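Local coordinates for protein BIFUNCTIONAL PROTEIN Proline utilization A (PutA) (PDB 5UX5) that probably oxidises proline to glutamate in two steps, through an FAD-dependent proline dehydrogenase domain and an NAD-dependent aldehyde dehydrogenase domain of one polypeptide, at residues A[308-312]-A[962-966]; A[467-471]-A[558-562]; A[704-708]-A[1066-1070]. The contacts are given in a common frame with arbitrary orientation. Numbering follows the deposited sequence.

In all three contacts a carboxylate takes up backbone or side-chain donors from distant sequence. Contacts 1 and 2 are partly buried, and in both a helix carboxylate receives an irregular segment: E311 takes two main-chain NH groups, D562 one and an asparagine amide. Contact 3 lies at the surface, buries the least area and relies on an aspartate-arginine salt bridge beside a leucine-phenylalanine touch. Contacts 1 and 3 share the C-terminal region: they meet where V308 and C964 pack on H1066, and their segments alternate along the chain. Contact 2 is nested within the loop that contact 1 closes; its nearest atoms are about 7 Å from those of contact 1.

Contact 1 (A[308-312]-A[962-966]); sequences VDAEL and LRCES
A glutamate on a helix can hold a turn by its backbone, and E311 does so here. Segment 308-312 is helical; opposite it L962 is extended, R963 and C964 are near helical angles, and a strand starts at E965. V308 pairs with C964 (CA-CA 6.1 Å) and E311 with L962 (7.1 Å). Chi1 and chi2 both t extend the E311 side chain, and chi3 of -144° sets the carboxylate across two consecutive amides: R963 N donates to E311 OE1 at 2.5 Å and C964 N to E311 OE2 at 2.9 Å. R963, chi1 -93° between wells and chi3 m, folds back so that E311 OE1 lies over the guanidinium face, 3.5 Å from R963 NH1, a purely electrostatic salt bridge. C964, chi1 p, has SG 3.7 Å from L312 CD2 and CB 3.6 Å from V308 CG2. Helix 303-313 of the proline dehydrogenase barrel thus meets the start of strand 965-980, with H1066, after strand 1056-1064, packing against V308 and C964.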
loop_
_atom_site.group_PDB
_atom_site.type_symbol
_atom_site.label_atom_id
_atom_site.label_comp_id
_atom_site.label_asym_id
_atom_site.label_seq_id
_atom_site.Cartn_x
_atom_site.Cartn_y
_atom_site.Cartn_z
ATOM N N VAL A 308 -7.595 -9.547 2.712
ATOM C CA VAL A 308 -6.309 -8.981 2.291
ATOM C C VAL A 308 -6.210 -7.514 2.698
ATOM O O VAL A 308 -5.193 -7.074 3.237
ATOM C CB VAL A 308 -6.082 -9.162 0.776
ATOM C CG1 VAL A 308 -4.992 -8.217 0.319
ATOM C CG2 VAL A 308 -5.730 -10.627 0.405
ATOM N N ASP A 309 -7.241 -6.720 2.388
ATOM C CA ASP A 309 -7.238 -5.296 2.739
ATOM C C ASP A 309 -6.964 -5.098 4.232
ATOM O O ASP A 309 -6.243 -4.171 4.631
ATOM C CB ASP A 309 -8.579 -4.659 2.338
ATOM C CG ASP A 309 -8.560 -3.144 2.432
ATOM O OD1 ASP A 309 -7.529 -2.563 2.080
ATOM O OD2 ASP A 309 -9.554 -2.512 2.845
ATOM N N ALA A 310 -7.566 -5.948 5.072
ATOM C CA ALA A 310 -7.361 -5.886 6.513
ATOM C C ALA A 310 -5.938 -6.283 6.899
ATOM O O ALA A 310 -5.251 -5.543 7.619
ATOM C CB ALA A 310 -8.381 -6.776 7.231
ATOM N N GLU A 311 -5.472 -7.450 6.439
ATOM C CA GLU A 311 -4.164 -7.914 6.896
ATOM C C GLU A 311 -3.052 -6.937 6.490
ATOM O O GLU A 311 -2.127 -6.689 7.269
ATOM C CB GLU A 311 -3.868 -9.327 6.369
ATOM C CG GLU A 311 -2.501 -9.872 6.860
ATOM C CD GLU A 311 -2.166 -11.241 6.308
ATOM O OE1 GLU A 311 -1.561 -12.053 7.046
ATOM O OE2 GLU A 311 -2.504 -11.507 5.132
ATOM N N LEU A 312 -3.165 -6.314 5.311
ATOM C CA LEU A 312 -2.160 -5.348 4.877
ATOM C C LEU A 312 -2.085 -4.141 5.805
ATOM O O LEU A 312 -0.997 -3.607 6.044
ATOM C CB LEU A 312 -2.453 -4.869 3.452
ATOM C CG LEU A 312 -2.113 -5.842 2.310
ATOM C CD1 LEU A 312 -2.515 -5.300 0.955
ATOM C CD2 LEU A 312 -0.621 -6.288 2.320
ATOM N N LEU A 962 2.899 -12.300 7.008
ATOM C CA LEU A 962 1.553 -12.081 6.482
ATOM C C LEU A 962 1.134 -13.211 5.558
ATOM O O LEU A 962 1.958 -13.767 4.839
ATOM C CB LEU A 962 1.486 -10.786 5.672
ATOM C CG LEU A 962 1.932 -9.501 6.343
ATOM C CD1 LEU A 962 1.720 -8.314 5.424
ATOM C CD2 LEU A 962 1.156 -9.334 7.562
ATOM N N ARG A 963 -0.170 -13.534 5.541
ATOM C CA ARG A 963 -0.663 -14.517 4.573
ATOM C C ARG A 963 -0.586 -13.983 3.138
ATOM O O ARG A 963 -0.035 -14.641 2.253
ATOM C CB ARG A 963 -2.087 -14.943 4.932
ATOM C CG ARG A 963 -2.186 -16.199 5.825
ATOM C CD ARG A 963 -3.492 -16.277 6.674
ATOM N NE ARG A 963 -3.487 -15.299 7.773
ATOM C CZ ARG A 963 -4.292 -14.234 7.868
ATOM N NH1 ARG A 963 -4.181 -13.409 8.913
ATOM N NH2 ARG A 963 -5.203 -13.981 6.919
ATOM N N CYS A 964 -1.067 -12.763 2.895
ATOM C CA CYS A 964 -1.282 -12.320 1.520
ATOM C C CYS A 964 -0.027 -11.761 0.849
ATOM O O CYS A 964 -0.043 -11.502 -0.360
ATOM C CB CYS A 964 -2.364 -11.243 1.490
ATOM S SG CYS A 964 -1.824 -9.760 2.357
ATOM N N GLU A 965 1.050 -11.549 1.590
ATOM C CA GLU A 965 2.225 -10.908 1.024
ATOM C C GLU A 965 3.475 -11.497 1.664
ATOM O O GLU A 965 3.662 -11.402 2.876
ATOM C CB GLU A 965 2.154 -9.405 1.242
ATOM C CG GLU A 965 3.278 -8.626 0.651
ATOM C CD GLU A 965 3.060 -7.151 0.799
ATOM O OE1 GLU A 965 3.354 -6.588 1.888
ATOM O OE2 GLU A 965 2.549 -6.549 -0.181
ATOM N N SER A 966 4.327 -12.100 0.845
ATOM C CA SER A 966 5.637 -12.567 1.283
ATOM C C SER A 966 6.596 -11.390 1.379
ATOM O O SER A 966 6.787 -10.660 0.406
ATOM C CB SER A 966 6.175 -13.608 0.310
ATOM O OG SER A 966 7.511 -13.901 0.637
#

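Contact 2 (A[467-471]-A[558-562]); sequences FNASD and SEAID
After F467, at helix-like angles, residues 468-471 run extended (phi/psi near -70/140, D471 psi 165°) across the side of helical segment 558-562. The register sets N468 beside D562 (CA-CA 5.8 Å) and A469 beside S558 (5.5 Å), adjacent loop residues meeting two helix residues one turn apart. F467, chi1 t, lies at the margin and makes a cation-pi contact with R569 further along the helix. N468, chi1 m, directs its amide at the helix, N468 ND2 donating to D562 OD2 at 2.8 Å. Next, A469 N donates to D562 OD1 at 2.6 Å, so the m rotamer of D562 gathers two donors from adjacent residues, while A469 CB rests 4.1 Å from I561 CG2. S470 points its CA-CB bond away. D471, chi1 m, accepts from the hydroxyl, S558 OG to D471 OD1 being 2.9 Å; S558 OG is also hydrogen-bonded to R535. Polar i and i+4 side chains thereby fasten the loop between helices 438-450 and 477-484 to helix 550-574 of the aldehyde dehydrogenase fold.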
loop_
_atom_site.group_PDB
_atom_site.type_symbol
_atom_site.label_atom_id
_atom_site.label_comp_id
_atom_site.label_asym_id
_atom_site.label_seq_id
_atom_site.Cartn_x
_atom_site.Cartn_y
_atom_site.Cartn_z
ATOM N N PHE A 467 2.283 -5.404 15.333
ATOM C CA PHE A 467 3.518 -4.669 15.588
ATOM C C PHE A 467 3.545 -3.322 14.853
ATOM O O PHE A 467 3.820 -2.279 15.462
ATOM C CB PHE A 467 4.747 -5.469 15.196
ATOM C CG PHE A 467 5.980 -4.646 15.271
ATOM C CD1 PHE A 467 6.572 -4.399 16.501
ATOM C CD2 PHE A 467 6.488 -4.025 14.142
ATOM C CE1 PHE A 467 7.676 -3.605 16.599
ATOM C CE2 PHE A 467 7.598 -3.219 14.230
ATOM C CZ PHE A 467 8.195 -3.010 15.464
ATOM N N ASN A 468 3.349 -3.326 13.531
ATOM C CA ASN A 468 3.289 -2.069 12.787
ATOM C C ASN A 468 2.065 -1.267 13.182
ATOM O O ASN A 468 0.973 -1.821 13.326
ATOM C CB ASN A 468 3.276 -2.328 11.292
ATOM C CG ASN A 468 4.560 -2.919 10.814
ATOM O OD1 ASN A 468 4.684 -4.143 10.643
ATOM N ND2 ASN A 468 5.566 -2.055 10.645
ATOM N N ALA A 469 2.259 0.031 13.410
ATOM C CA ALA A 469 1.142 0.930 13.700
ATOM C C ALA A 469 0.154 0.970 12.535
ATOM O O ALA A 469 0.556 1.047 11.367
ATOM C CB ALA A 469 1.673 2.336 13.979
ATOM N N SER A 470 -1.150 0.927 12.838
ATOM C CA SER A 470 -2.133 0.857 11.753
ATOM C C SER A 470 -2.535 2.250 11.283
ATOM O O SER A 470 -2.661 3.185 12.077
ATOM C CB SER A 470 -3.393 0.083 12.157
ATOM O OG SER A 470 -3.977 0.601 13.329
ATOM N N ASP A 471 -2.748 2.371 9.978
ATOM C CA ASP A 471 -3.125 3.636 9.356
ATOM C C ASP A 471 -4.549 4.040 9.717
ATOM O O ASP A 471 -5.370 3.233 10.168
ATOM C CB ASP A 471 -3.040 3.542 7.835
ATOM C CG ASP A 471 -1.642 3.374 7.347
ATOM O OD1 ASP A 471 -0.735 3.621 8.148
ATOM O OD2 ASP A 471 -1.449 3.026 6.163
ATOM N N SER A 558 2.553 6.721 10.462
ATOM C CA SER A 558 2.713 5.359 10.935
ATOM C C SER A 558 4.165 4.930 10.871
ATOM O O SER A 558 4.661 4.291 11.812
ATOM C CB SER A 558 1.820 4.417 10.148
ATOM O OG SER A 558 0.481 4.755 10.470
ATOM N N GLU A 559 4.861 5.287 9.778
ATOM C CA GLU A 559 6.275 4.972 9.662
ATOM C C GLU A 559 7.060 5.601 10.810
ATOM O O GLU A 559 7.954 4.965 11.391
ATOM C CB GLU A 559 6.806 5.420 8.293
ATOM C CG GLU A 559 8.122 4.739 7.841
ATOM C CD GLU A 559 8.596 5.158 6.443
ATOM O OE1 GLU A 559 8.185 6.225 5.981
ATOM O OE2 GLU A 559 9.365 4.422 5.783
ATOM N N ALA A 560 6.739 6.850 11.157
ATOM C CA ALA A 560 7.475 7.506 12.229
ATOM C C ALA A 560 7.219 6.815 13.561
ATOM O O ALA A 560 8.121 6.708 14.395
ATOM C CB ALA A 560 7.104 8.988 12.303
ATOM N N ILE A 561 5.993 6.356 13.795
ATOM C CA ILE A 561 5.736 5.600 15.012
ATOM C C ILE A 561 6.456 4.247 14.972
ATOM O O ILE A 561 7.082 3.824 15.957
ATOM C CB ILE A 561 4.218 5.486 15.233
ATOM C CG1 ILE A 561 3.668 6.902 15.445
ATOM C CG2 ILE A 561 3.913 4.640 16.463
ATOM C CD1 ILE A 561 2.164 7.060 15.446
ATOM N N ASP A 562 6.396 3.559 13.833
ATOM C CA ASP A 562 7.060 2.267 13.714
ATOM C C ASP A 562 8.566 2.374 13.943
ATOM O O ASP A 562 9.160 1.484 14.559
ATOM C CB ASP A 562 6.774 1.631 12.350
ATOM C CG ASP A 562 5.345 1.098 12.223
ATOM O OD1 ASP A 562 4.572 1.131 13.208
ATOM O OD2 ASP A 562 4.998 0.630 11.116
#

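Contact 3 (A[704-708]-A[1066-1070]); sequences ADPDL and HRFGY
Helix 706-718 begins beside a tight turn, the two backbones staying well apart: the nearest CA pairs are L708 with F1068 at 9.8 Å and D705 with R1067 at 9.9 Å, so side chains alone bridge the gap. D705 OD2 accepts from R1067 NH2 at 2.8 Å in a salt bridge, with a weak second bond from R1067 NH1 at 3.4 Å; the oxygen lies near the guanidinium plane. R1067 reaches it with chi1 and chi3 t and chi2 at 93°, between wells. Capping bonds occupy the other oxygen. D705, chi1 t, is the N-cap of the helix, D705 OD1 accepting from L708 N at 3.1 Å and weakly from D707 N at 2.9 Å. R1067 to Y1070 form a type I' beta turn, with F1068 at 55/41 and G1069 at 100/-22; G1069 N donates to H1066 ND1 at 3.1 Å. The turn follows strand 1056-1064 and faces a helix of the aldehyde dehydrogenase fold. Apolar contact is slight: L708, m,t, brings L708 CD1 to 4.0 Å from F1068 CZ, obliquely to the ring. L708 CD1 also lies at the edge of the R1067 guanidinium, 3.7 Å from R1067 NH1.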
loop_
_atom_site.group_PDB
_atom_site.type_symbol
_atom_site.label_atom_id
_atom_site.label_comp_id
_atom_site.label_asym_id
_atom_site.label_seq_id
_atom_site.Cartn_x
_atom_site.Cartn_y
_atom_site.Cartn_z
ATOM N N ALA A 704 1.428 -10.564 -17.437
ATOM C CA ALA A 704 0.958 -9.796 -16.304
ATOM C C ALA A 704 -0.531 -9.571 -16.400
ATOM O O ALA A 704 -1.130 -9.668 -17.467
ATOM C CB ALA A 704 1.650 -8.445 -16.227
ATOM N N ASP A 705 -1.126 -9.312 -15.255
ATOM C CA ASP A 705 -2.467 -8.778 -15.203
ATOM C C ASP A 705 -2.343 -7.309 -15.574
ATOM O O ASP A 705 -1.828 -6.505 -14.785
ATOM C CB ASP A 705 -3.091 -8.948 -13.816
ATOM C CG ASP A 705 -4.533 -8.475 -13.763
ATOM O OD1 ASP A 705 -4.841 -7.411 -14.346
ATOM O OD2 ASP A 705 -5.358 -9.149 -13.110
ATOM N N PRO A 706 -2.806 -6.922 -16.758
ATOM C CA PRO A 706 -2.601 -5.535 -17.192
ATOM C C PRO A 706 -3.228 -4.525 -16.264
ATOM O O PRO A 706 -2.650 -3.452 -16.043
ATOM C CB PRO A 706 -3.230 -5.517 -18.589
ATOM C CG PRO A 706 -4.141 -6.634 -18.598
ATOM C CD PRO A 706 -3.521 -7.704 -17.768
ATOM N N ASP A 707 -4.389 -4.842 -15.698
ATOM C CA ASP A 707 -5.084 -3.865 -14.861
ATOM C C ASP A 707 -4.387 -3.678 -13.524
ATOM O O ASP A 707 -4.102 -2.546 -13.109
ATOM C CB ASP A 707 -6.530 -4.286 -14.705
ATOM C CG ASP A 707 -7.221 -4.338 -16.035
ATOM O OD1 ASP A 707 -7.263 -3.292 -16.733
ATOM O OD2 ASP A 707 -7.656 -5.441 -16.422
ATOM N N LEU A 708 -4.062 -4.775 -12.852
ATOM C CA LEU A 708 -3.271 -4.649 -11.638
ATOM C C LEU A 708 -1.943 -3.953 -11.932
ATOM O O LEU A 708 -1.497 -3.110 -11.146
ATOM C CB LEU A 708 -3.068 -6.028 -11.013
ATOM C CG LEU A 708 -4.413 -6.641 -10.617
ATOM C CD1 LEU A 708 -4.281 -7.965 -9.894
ATOM C CD2 LEU A 708 -5.138 -5.652 -9.737
ATOM N N HIS A 1066 -1.350 -13.704 -3.402
ATOM C CA HIS A 1066 -2.710 -14.078 -3.734
ATOM C C HIS A 1066 -3.026 -13.682 -5.172
ATOM O O HIS A 1066 -2.354 -12.834 -5.761
ATOM C CB HIS A 1066 -3.671 -13.417 -2.739
ATOM C CG HIS A 1066 -3.585 -11.922 -2.729
ATOM N ND1 HIS A 1066 -4.342 -11.123 -3.562
ATOM C CD2 HIS A 1066 -2.797 -11.081 -2.017
ATOM C CE1 HIS A 1066 -4.036 -9.853 -3.351
ATOM N NE2 HIS A 1066 -3.100 -9.798 -2.420
ATOM N N ARG A 1067 -4.042 -14.334 -5.745
ATOM C CA ARG A 1067 -4.625 -13.971 -7.044
ATOM C C ARG A 1067 -6.062 -13.520 -6.792
ATOM O O ARG A 1067 -6.980 -14.346 -6.747
ATOM C CB ARG A 1067 -4.574 -15.139 -8.051
ATOM C CG ARG A 1067 -5.249 -14.851 -9.410
ATOM C CD ARG A 1067 -4.247 -14.308 -10.449
ATOM N NE ARG A 1067 -4.895 -13.666 -11.598
ATOM C CZ ARG A 1067 -4.947 -12.352 -11.803
ATOM N NH1 ARG A 1067 -4.379 -11.513 -10.937
ATOM N NH2 ARG A 1067 -5.561 -11.887 -12.882
ATOM N N PHE A 1068 -6.253 -12.207 -6.629
ATOM C CA PHE A 1068 -7.551 -11.664 -6.229
ATOM C C PHE A 1068 -8.041 -12.313 -4.945
ATOM O O PHE A 1068 -9.216 -12.653 -4.816
ATOM C CB PHE A 1068 -8.587 -11.842 -7.334
ATOM C CG PHE A 1068 -8.395 -10.919 -8.481
ATOM C CD1 PHE A 1068 -8.513 -9.550 -8.297
ATOM C CD2 PHE A 1068 -8.039 -11.410 -9.729
ATOM C CE1 PHE A 1068 -8.324 -8.685 -9.349
ATOM C CE2 PHE A 1068 -7.846 -10.547 -10.793
ATOM C CZ PHE A 1068 -7.985 -9.178 -10.603
ATOM N N GLY A 1069 -7.114 -12.523 -4.002
ATOM C CA GLY A 1069 -7.431 -13.035 -2.692
ATOM C C GLY A 1069 -7.175 -14.517 -2.491
ATOM O O GLY A 1069 -7.030 -14.949 -1.344
ATOM N N TYR A 1070 -7.116 -15.307 -3.557
ATOM C CA TYR A 1070 -6.975 -16.751 -3.410
ATOM C C TYR A 1070 -5.504 -17.117 -3.208
ATOM O O TYR A 1070 -4.644 -16.691 -3.984
ATOM C CB TYR A 1070 -7.569 -17.445 -4.637
ATOM C CG TYR A 1070 -7.247 -18.917 -4.801
ATOM C CD1 TYR A 1070 -7.937 -19.895 -4.081
ATOM C CD2 TYR A 1070 -6.276 -19.333 -5.712
ATOM C CE1 TYR A 1070 -7.644 -21.248 -4.248
ATOM C CE2 TYR A 1070 -5.980 -20.676 -5.887
ATOM C CZ TYR A 1070 -6.661 -21.634 -5.157
ATOM O OH TYR A 1070 -6.350 -22.971 -5.342
#